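Local coordinates for putative lipoprotein (Bacteroides fragilis, PDB 3QNK) that probably binds glycans at the bacterial outer membrane, as a SusD-like lipoprotein, and helps pass them to a partner transporter, at residues Tyr80-Val84 with Phe118-Met122; Lys2-Glu7 with Arg85-Arg89; Tyr153-Leu157 with Val191-Arg197. All coordinates share one frame; numbering follows the deposited sequence.

Interaction 1 (Tyr80-Val84 with Phe118-Met122). With ACT (acetate ion), chain I.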
loop_
_atom_site.group_PDB
_atom_site.type_symbol
_atom_site.label_atom_id
_atom_site.label_comp_id
_atom_site.label_asym_id
_atom_site.label_seq_id
_atom_site.Cartn_x
_atom_site.Cartn_y
_atom_site.Cartn_z
ATOM N N TYR B 80 3.923 -0.318 8.339
ATOM C CA TYR B 80 4.980 -0.176 9.314
ATOM C C TYR B 80 5.705 -1.489 9.620
ATOM O O TYR B 80 6.880 -1.442 9.975
ATOM C CB TYR B 80 4.438 0.523 10.565
ATOM C CG TYR B 80 4.444 2.022 10.367
ATOM C CD1 TYR B 80 3.577 2.630 9.461
ATOM C CD2 TYR B 80 5.423 2.813 10.951
ATOM C CE1 TYR B 80 3.633 4.000 9.211
ATOM C CE2 TYR B 80 5.506 4.177 10.684
ATOM C CZ TYR B 80 4.598 4.771 9.828
ATOM O OH TYR B 80 4.676 6.123 9.587
ATOM N N TYR B 81 5.070 -2.660 9.375
ATOM C CA TYR B 81 5.781 -3.931 9.557
ATOM C C TYR B 81 6.796 -4.132 8.446
ATOM O O TYR B 81 7.846 -4.726 8.697
ATOM C CB TYR B 81 4.824 -5.115 9.689
ATOM C CG TYR B 81 4.347 -5.291 11.112
ATOM C CD1 TYR B 81 5.243 -5.587 12.137
ATOM C CD2 TYR B 81 3.005 -5.127 11.444
ATOM C CE1 TYR B 81 4.819 -5.711 13.459
ATOM C CE2 TYR B 81 2.561 -5.259 12.767
ATOM C CZ TYR B 81 3.475 -5.548 13.771
ATOM O OH TYR B 81 3.050 -5.687 15.068
ATOM N N VAL B 82 6.541 -3.549 7.261
ATOM C CA VAL B 82 7.472 -3.578 6.104
ATOM C C VAL B 82 8.724 -2.789 6.490
ATOM O O VAL B 82 9.848 -3.258 6.284
ATOM C CB VAL B 82 6.810 -3.013 4.813
ATOM C CG1 VAL B 82 7.810 -2.901 3.677
ATOM C CG2 VAL B 82 5.620 -3.852 4.373
ATOM N N LYS B 83 8.514 -1.592 7.101
ATOM C CA LYS B 83 9.552 -0.668 7.572
ATOM C C LYS B 83 10.398 -1.348 8.622
ATOM O O LYS B 83 11.630 -1.297 8.562
ATOM C CB LYS B 83 8.930 0.625 8.135
ATOM C CG LYS B 83 8.080 1.387 7.146
ATOM C CD LYS B 83 7.587 2.680 7.784
ATOM C CE LYS B 83 6.418 3.254 7.034
ATOM N NZ LYS B 83 6.798 3.845 5.706
ATOM N N VAL B 84 9.727 -2.029 9.567
ATOM C CA VAL B 84 10.380 -2.766 10.647
ATOM C C VAL B 84 11.179 -3.918 10.035
ATOM O O VAL B 84 12.324 -4.111 10.432
ATOM C CB VAL B 84 9.377 -3.234 11.726
ATOM C CG1 VAL B 84 9.997 -4.291 12.634
ATOM C CG2 VAL B 84 8.877 -2.053 12.552
ATOM N N PHE B 118 9.362 3.626 14.289
ATOM C CA PHE B 118 8.369 2.880 13.501
ATOM C C PHE B 118 7.421 2.117 14.402
ATOM O O PHE B 118 6.214 2.211 14.181
ATOM C CB PHE B 118 9.031 1.939 12.481
ATOM C CG PHE B 118 9.855 2.649 11.438
ATOM C CD1 PHE B 118 9.460 3.878 10.928
ATOM C CD2 PHE B 118 11.004 2.069 10.927
ATOM C CE1 PHE B 118 10.222 4.534 9.956
ATOM C CE2 PHE B 118 11.769 2.728 9.952
ATOM C CZ PHE B 118 11.365 3.955 9.470
ATOM N N TYR B 119 7.940 1.421 15.438
ATOM C CA TYR B 119 7.113 0.692 16.390
ATOM C C TYR B 119 6.255 1.644 17.216
ATOM O O TYR B 119 5.093 1.318 17.496
ATOM C CB TYR B 119 7.944 -0.186 17.308
ATOM C CG TYR B 119 8.077 -1.622 16.829
ATOM C CD1 TYR B 119 6.968 -2.466 16.769
ATOM C CD2 TYR B 119 9.318 -2.157 16.502
ATOM C CE1 TYR B 119 7.085 -3.783 16.333
ATOM C CE2 TYR B 119 9.446 -3.478 16.081
ATOM C CZ TYR B 119 8.327 -4.277 15.978
ATOM O OH TYR B 119 8.465 -5.569 15.559
ATOM N N PHE B 120 6.789 2.839 17.566
ATOM C CA PHE B 120 6.023 3.827 18.331
ATOM C C PHE B 120 4.810 4.294 17.547
ATOM O O PHE B 120 3.770 4.448 18.155
ATOM C CB PHE B 120 6.883 5.024 18.750
ATOM C CG PHE B 120 6.208 6.034 19.660
ATOM C CD1 PHE B 120 5.472 5.619 20.770
ATOM C CD2 PHE B 120 6.374 7.402 19.453
ATOM C CE1 PHE B 120 4.871 6.563 21.621
ATOM C CE2 PHE B 120 5.789 8.337 20.320
ATOM C CZ PHE B 120 5.044 7.913 21.389
ATOM N N GLU B 121 4.908 4.457 16.208
ATOM C CA GLU B 121 3.753 4.833 15.374
ATOM C C GLU B 121 2.637 3.799 15.447
ATOM O O GLU B 121 1.455 4.161 15.409
ATOM C CB GLU B 121 4.126 5.038 13.909
ATOM C CG GLU B 121 4.315 6.498 13.548
ATOM C CD GLU B 121 3.214 7.472 13.929
ATOM O OE1 GLU B 121 2.048 7.212 13.559
ATOM O OE2 GLU B 121 3.517 8.507 14.569
HETATM N N MSE B 122 3.007 2.523 15.574
HETATM C CA MSE B 122 2.047 1.437 15.687
HETATM C C MSE B 122 1.476 1.372 17.092
HETATM O O MSE B 122 0.255 1.336 17.250
HETATM C CB MSE B 122 2.704 0.104 15.311
HETATM C CG MSE B 122 3.043 0.013 13.827
HETATM SE SE MSE B 122 3.509 -1.776 13.330
HETATM C CE MSE B 122 5.287 -1.721 13.738
HETATM C C ACT I . 6.590 8.933 11.732
HETATM O O ACT I . 6.371 10.115 11.332
HETATM O OXT ACT I . 6.763 7.896 10.888
HETATM C CH3 ACT I . 6.675 8.917 13.264
#
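The segments Tyr80-Val84 and Phe118-Met122 run antiparallel, their axes 9.6 Å apart at closest approach and their directions 158° apart, with Tyr80 and Phe118 nearest in the backbone. They belong to helices 76-93 and 101-126, an antiparallel hairpin of the alpha-alpha superhelix that SusD-family proteins share with TPR-like folds. The packing is mostly aromatic and aliphatic. Selenomethionine Met122 inserts between the helices: SE lies over one face of the Tyr81 ring, 3.8 Å from the ring centroid, in a Met-aromatic contact, and the bend at chi3 (-86°) brings CE over the same face and toward Val84 CG2. Val84 splits its branches over Tyr119, with CG2 above the ring face and CG1 closer to the hydroxyl end. In turn, Lys83 CB sits over a face of Phe118, 3.9 Å from the ring centroid, before the chain carries NZ off to Glu30 and Ser32. The hydroxyls of Tyr81 and Tyr119 bond to the backbone N of Ile130 and Leu132, which ties the hairpin to the loop beyond it. Tyr80 runs past Glu121 CB, at 3.6 Å from CE2, and its OH donates a hydrogen bond to acetate OXT, 3.0 Å away.

Interaction 2 (Lys2-Glu7 with Arg85-Arg89)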
loop_
_atom_site.group_PDB
_atom_site.type_symbol
_atom_site.label_atom_id
_atom_site.label_comp_id
_atom_site.label_asym_id
_atom_site.label_seq_id
_atom_site.Cartn_x
_atom_site.Cartn_y
_atom_site.Cartn_z
ATOM N N LYS B 2 9.142 -2.280 -1.473
ATOM C CA LYS B 2 8.780 -3.133 -0.332
ATOM C C LYS B 2 9.959 -3.950 0.193
ATOM O O LYS B 2 10.127 -4.087 1.405
ATOM C CB LYS B 2 7.643 -4.095 -0.693
ATOM C CG LYS B 2 6.351 -3.840 0.076
ATOM C CD LYS B 2 5.198 -4.541 -0.608
ATOM C CE LYS B 2 3.836 -4.011 -0.268
ATOM N NZ LYS B 2 2.785 -4.784 -0.993
ATOM N N ALA B 3 10.756 -4.514 -0.718
ATOM C CA ALA B 3 11.904 -5.320 -0.349
ATOM C C ALA B 3 13.056 -4.459 0.206
ATOM O O ALA B 3 13.230 -3.315 -0.239
ATOM C CB ALA B 3 12.381 -6.101 -1.565
ATOM N N PRO B 4 13.887 -5.004 1.134
ATOM C CA PRO B 4 15.075 -4.263 1.586
ATOM C C PRO B 4 16.036 -4.007 0.420
ATOM O O PRO B 4 16.101 -4.813 -0.507
ATOM C CB PRO B 4 15.698 -5.200 2.631
ATOM C CG PRO B 4 14.602 -6.127 3.026
ATOM C CD PRO B 4 13.839 -6.336 1.769
ATOM N N LEU B 5 16.760 -2.875 0.462
ATOM C CA LEU B 5 17.667 -2.424 -0.605
ATOM C C LEU B 5 18.661 -3.489 -1.078
ATOM O O LEU B 5 18.900 -3.573 -2.282
ATOM C CB LEU B 5 18.436 -1.163 -0.167
ATOM C CG LEU B 5 19.102 -0.365 -1.287
ATOM C CD1 LEU B 5 18.110 0.567 -1.957
ATOM C CD2 LEU B 5 20.289 0.394 -0.776
ATOM N N ASP B 6 19.214 -4.310 -0.161
ATOM C CA ASP B 6 20.211 -5.341 -0.494
ATOM C C ASP B 6 19.692 -6.416 -1.492
ATOM O O ASP B 6 20.514 -7.050 -2.161
ATOM C CB ASP B 6 20.800 -5.999 0.777
ATOM C CG ASP B 6 19.881 -6.873 1.606
ATOM O OD1 ASP B 6 18.663 -6.591 1.642
ATOM O OD2 ASP B 6 20.394 -7.809 2.278
ATOM N N GLU B 7 18.352 -6.568 -1.647
ATOM C CA GLU B 7 17.736 -7.544 -2.559
ATOM C C GLU B 7 17.944 -7.179 -4.057
ATOM O O GLU B 7 17.910 -8.070 -4.917
ATOM C CB GLU B 7 16.245 -7.721 -2.239
ATOM C CG GLU B 7 15.986 -8.235 -0.827
ATOM C CD GLU B 7 14.995 -9.376 -0.696
ATOM O OE1 GLU B 7 15.080 -10.344 -1.486
ATOM O OE2 GLU B 7 14.174 -9.333 0.249
ATOM N N ARG B 85 10.613 -4.630 9.029
ATOM C CA ARG B 85 11.317 -5.738 8.367
ATOM C C ARG B 85 12.678 -5.261 7.815
ATOM O O ARG B 85 13.685 -5.944 8.023
ATOM C CB ARG B 85 10.458 -6.363 7.265
ATOM C CG ARG B 85 11.072 -7.621 6.641
ATOM C CD ARG B 85 10.219 -8.198 5.523
ATOM N NE ARG B 85 10.720 -9.502 5.099
ATOM C CZ ARG B 85 11.460 -9.703 4.014
ATOM N NH1 ARG B 85 11.784 -8.688 3.229
ATOM N NH2 ARG B 85 11.888 -10.922 3.711
ATOM N N LYS B 86 12.707 -4.064 7.180
ATOM C CA LYS B 86 13.908 -3.458 6.614
ATOM C C LYS B 86 14.941 -3.145 7.703
ATOM O O LYS B 86 16.130 -3.321 7.457
ATOM C CB LYS B 86 13.553 -2.204 5.822
ATOM C CG LYS B 86 12.778 -2.464 4.527
ATOM C CD LYS B 86 12.607 -1.173 3.739
ATOM C CE LYS B 86 11.975 -1.396 2.390
ATOM N NZ LYS B 86 12.190 -0.227 1.499
ATOM N N CYS B 87 14.499 -2.744 8.917
ATOM C CA CYS B 87 15.396 -2.480 10.063
ATOM C C CYS B 87 16.026 -3.767 10.545
ATOM O O CYS B 87 17.250 -3.817 10.719
ATOM C CB CYS B 87 14.663 -1.797 11.210
ATOM S SG CYS B 87 14.013 -0.157 10.814
ATOM N N ASN B 88 15.182 -4.808 10.779
ATOM C CA ASN B 88 15.582 -6.129 11.276
ATOM C C ASN B 88 16.585 -6.791 10.355
ATOM O O ASN B 88 17.474 -7.494 10.839
ATOM C CB ASN B 88 14.365 -7.022 11.473
ATOM C CG ASN B 88 13.438 -6.565 12.566
ATOM O OD1 ASN B 88 13.835 -5.872 13.511
ATOM N ND2 ASN B 88 12.176 -6.967 12.467
ATOM N N ARG B 89 16.467 -6.542 9.039
ATOM C CA ARG B 89 17.422 -7.068 8.076
ATOM C C ARG B 89 18.768 -6.432 8.289
ATOM O O ARG B 89 19.773 -7.130 8.290
ATOM C CB ARG B 89 16.952 -6.826 6.647
ATOM C CG ARG B 89 18.012 -7.175 5.607
ATOM C CD ARG B 89 18.053 -8.645 5.267
ATOM N NE ARG B 89 17.667 -8.836 3.876
ATOM C CZ ARG B 89 16.667 -9.608 3.467
ATOM N NH1 ARG B 89 15.927 -10.275 4.350
ATOM N NH2 ARG B 89 16.385 -9.708 2.177
#
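Ionic contacts join Asp6 and Glu7 to Arg85 and Arg89 in a salt-bridge network. Arg89 NE points between the two carboxylate oxygens of Asp6, making weak hydrogen bonds of 3.3 Å to OD1 and to OD2, with the carboxylate plane turned 64° from the guanidinium. Bends at chi2 (83°) and chi3 fold the arginine chain back so that NH2 also reaches Glu7, whose OE2 lies 3.0 Å away. The same OE2 forms a long salt bridge to Arg85 NH1, at 3.9 Å, and so spans two arginines one helical turn apart. Asp6 has a further partner, since OD2 accepts a hydrogen bond from Trp14 NE1. Lys86 NZ forms salt bridges with Glu30 and Asp26.

Residues Ala3 and Pro4 are extended, and the Lys2-Glu7 segment closes in a 3-10 turn over residues 5-7, with Glu7 N bonded to Pro4 O. This arm, near the N-terminus of the construct, lies across helix 76-93 of the helical superhelix; in the natural lipoprotein the chain before it probably leads back to the lipid anchor.

Nonpolar and van der Waals contacts centre on Pro4. Its CG rests over one face of the Arg89 guanidinium, 4.1 Å from CZ, while CD meets the edge of the Arg85 guanidinium at NH1, 3.4 Å away. Lys86 stretches out alongside the Lys2-Ala3 backbone, its CE lying 3.4 Å from Lys2 O and also close to Ala3 O. Leu5 packs on Leu5 of the second subunit, and Arg85 on Pro247 of that subunit.

Interaction 3 (Tyr153-Leu157 with Val191-Arg197)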
loop_
_atom_site.group_PDB
_atom_site.type_symbol
_atom_site.label_atom_id
_atom_site.label_comp_id
_atom_site.label_asym_id
_atom_site.label_seq_id
_atom_site.Cartn_x
_atom_site.Cartn_y
_atom_site.Cartn_z
ATOM N N TYR B 153 6.262 -0.906 24.815
ATOM C CA TYR B 153 6.921 0.318 25.269
ATOM C C TYR B 153 8.345 0.005 25.754
ATOM O O TYR B 153 9.258 0.778 25.473
ATOM C CB TYR B 153 6.101 1.042 26.344
ATOM C CG TYR B 153 5.023 1.925 25.762
ATOM C CD1 TYR B 153 5.342 3.076 25.052
ATOM C CD2 TYR B 153 3.681 1.612 25.920
ATOM C CE1 TYR B 153 4.346 3.889 24.507
ATOM C CE2 TYR B 153 2.680 2.424 25.395
ATOM C CZ TYR B 153 3.013 3.559 24.686
ATOM O OH TYR B 153 1.999 4.306 24.136
ATOM N N ASP B 154 8.547 -1.179 26.389
ATOM C CA ASP B 154 9.868 -1.660 26.823
ATOM C C ASP B 154 10.783 -1.875 25.613
ATOM O O ASP B 154 11.928 -1.435 25.644
ATOM C CB ASP B 154 9.762 -2.963 27.627
ATOM C CG ASP B 154 9.200 -2.850 29.023
ATOM O OD1 ASP B 154 9.119 -1.716 29.546
ATOM O OD2 ASP B 154 8.918 -3.902 29.631
ATOM N N PHE B 155 10.264 -2.514 24.539
ATOM C CA PHE B 155 11.006 -2.761 23.292
ATOM C C PHE B 155 11.473 -1.442 22.678
ATOM O O PHE B 155 12.665 -1.295 22.437
ATOM C CB PHE B 155 10.144 -3.563 22.286
ATOM C CG PHE B 155 10.871 -4.080 21.074
ATOM C CD1 PHE B 155 11.104 -3.257 19.976
ATOM C CD2 PHE B 155 11.275 -5.402 20.999
ATOM C CE1 PHE B 155 11.778 -3.732 18.855
ATOM C CE2 PHE B 155 11.916 -5.885 19.863
ATOM C CZ PHE B 155 12.176 -5.041 18.804
ATOM N N ILE B 156 10.547 -0.477 22.479
ATOM C CA ILE B 156 10.822 0.856 21.917
ATOM C C ILE B 156 11.902 1.552 22.735
ATOM O O ILE B 156 12.890 2.039 22.177
ATOM C CB ILE B 156 9.534 1.732 21.810
ATOM C CG1 ILE B 156 8.495 1.111 20.841
ATOM C CG2 ILE B 156 9.877 3.159 21.381
ATOM C CD1 ILE B 156 7.083 1.588 21.086
ATOM N N LEU B 157 11.731 1.563 24.057
ATOM C CA LEU B 157 12.658 2.246 24.962
ATOM C C LEU B 157 14.018 1.574 25.029
ATOM O O LEU B 157 15.008 2.273 25.216
ATOM C CB LEU B 157 12.030 2.394 26.354
ATOM C CG LEU B 157 10.826 3.370 26.416
ATOM C CD1 LEU B 157 10.067 3.255 27.715
ATOM C CD2 LEU B 157 11.260 4.786 26.133
ATOM N N VAL B 191 7.863 8.846 24.438
ATOM C CA VAL B 191 7.497 7.428 24.587
ATOM C C VAL B 191 7.271 7.100 26.102
ATOM O O VAL B 191 6.262 6.472 26.452
ATOM C CB VAL B 191 8.543 6.502 23.931
ATOM C CG1 VAL B 191 8.197 5.040 24.144
ATOM C CG2 VAL B 191 8.645 6.784 22.444
ATOM N N GLU B 192 8.155 7.598 26.979
ATOM C CA GLU B 192 8.044 7.419 28.422
ATOM C C GLU B 192 6.817 8.147 28.987
ATOM O O GLU B 192 6.159 7.629 29.886
ATOM C CB GLU B 192 9.316 7.900 29.144
ATOM C CG GLU B 192 10.557 7.043 28.908
ATOM C CD GLU B 192 11.903 7.669 29.263
ATOM O OE1 GLU B 192 12.026 8.911 29.177
ATOM O OE2 GLU B 192 12.846 6.916 29.602
ATOM N N LEU B 193 6.490 9.335 28.449
ATOM C CA LEU B 193 5.336 10.117 28.895
ATOM C C LEU B 193 4.032 9.422 28.493
ATOM O O LEU B 193 3.080 9.360 29.288
ATOM C CB LEU B 193 5.403 11.546 28.320
ATOM C CG LEU B 193 4.334 12.548 28.790
ATOM C CD1 LEU B 193 4.465 12.851 30.283
ATOM C CD2 LEU B 193 4.399 13.812 27.992
ATOM N N TYR B 194 4.000 8.891 27.259
ATOM C CA TYR B 194 2.862 8.148 26.712
ATOM C C TYR B 194 2.561 6.932 27.597
ATOM O O TYR B 194 1.389 6.679 27.831
ATOM C CB TYR B 194 3.112 7.761 25.226
ATOM C CG TYR B 194 2.771 8.865 24.231
ATOM C CD1 TYR B 194 2.916 10.210 24.569
ATOM C CD2 TYR B 194 2.229 8.568 22.984
ATOM C CE1 TYR B 194 2.526 11.228 23.695
ATOM C CE2 TYR B 194 1.864 9.585 22.083
ATOM C CZ TYR B 194 2.041 10.916 22.435
ATOM O OH TYR B 194 1.742 11.944 21.571
ATOM N N ASP B 195 3.594 6.284 28.203
ATOM C CA ASP B 195 3.437 5.129 29.092
ATOM C C ASP B 195 3.485 5.500 30.601
ATOM O O ASP B 195 3.646 4.612 31.471
ATOM C CB ASP B 195 4.490 4.046 28.783
ATOM C CG ASP B 195 4.113 2.686 29.345
ATOM O OD1 ASP B 195 2.887 2.407 29.469
ATOM O OD2 ASP B 195 5.036 1.916 29.701
ATOM N N LYS B 196 3.326 6.802 30.914
ATOM C CA LYS B 196 3.266 7.328 32.279
ATOM C C LYS B 196 4.497 6.941 33.155
ATOM O O LYS B 196 4.373 6.822 34.384
ATOM C CB LYS B 196 1.942 6.922 32.990
ATOM C CG LYS B 196 0.679 7.332 32.242
ATOM C CD LYS B 196 -0.509 7.231 33.141
ATOM C CE LYS B 196 -1.769 7.858 32.597
ATOM N NZ LYS B 196 -2.934 7.582 33.493
ATOM N N ARG B 197 5.692 6.851 32.531
ATOM C CA ARG B 197 6.969 6.597 33.201
ATOM C C ARG B 197 7.599 7.944 33.527
ATOM O O ARG B 197 8.634 8.310 32.974
ATOM C CB ARG B 197 7.894 5.742 32.297
ATOM C CG ARG B 197 7.255 4.463 31.810
ATOM C CD ARG B 197 8.228 3.604 31.049
ATOM N NE ARG B 197 7.536 2.462 30.457
ATOM C CZ ARG B 197 8.102 1.297 30.163
ATOM N NH1 ARG B 197 9.394 1.095 30.401
ATOM N NH2 ARG B 197 7.378 0.320 29.640
#
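Asp154 OD1 is gripped by two nitrogens of Arg197, NH2 at 2.7 Å and NH1 at 3.0 Å, in an end-on salt bridge that converges on the one oxygen. OD1 lies nearly in the guanidinium plane, but the carboxylate stands almost square to it, at 81°, and NH2 approaches OD1 from above the carboxylate plane. On another edge of the same guanidinium, NE and NH2 both bond to Asp195 OD2, the former at 2.7 Å; Lys150 also forms a salt bridge with this oxygen. Arg197 thus links Asp154 on helix 149-166 to Asp195, just past the end of helix 181-194, helped by an extended chain from CG to NE.

The corner that brings these groups together is a Schellman motif closing helix 181-194: Lys196 takes positive phi, Lys196 N bonds to Leu193 O and Arg197 N to Glu192 O. Arg197 then stands at the N-cap position of helix 198-209, so the contact joins helix 149-166 to the turn between helices 181-194 and 198-209 of the alpha-alpha superhelix.

Packing flanks the ionic centre. The Asp195 carboxylate stacks on the Tyr153 ring, their planes 9° apart, and Asp195 CB makes a CH-pi contact over the ring face, 3.8 Å from the centroid. Val191 CG1 meets the edge of that ring, 3.6 Å from CD1, and also touches Ile156 CG2 and Leu157 CD2. Leu157 CD1 covers one face of the Arg197 guanidinium.

With two carboxylates on different edges and an aliphatic group over a face, the guanidinium is held in orientation, and its charge probably offsets repulsion between Asp154 and Asp195.

In the fold
Interactions 1 and 2 share helix 76-93 and touch: Phe118 CD2 lies 3.7 Å from Cys87 SG, and their centres are about 13 Å apart. Interaction 1 also meets interaction 3, centred about 15 Å away, as helices 101-126 and 149-166 follow each other in the chain; Phe120, turned away from 80-84, packs against Tyr194, Val191 and Ile156, while Tyr119 meets Phe155. Interactions 2 and 3 do not touch, their centres about 26 Å and nearest atoms about 6 Å apart. Interaction 1 thus sits between the other two. Acetate and phosphate, probably from crystallisation, lie beside Tyr80 and Glu121 in interaction 1, and an acetate lies about 4 Å from the Tyr153 side chain in interaction 3.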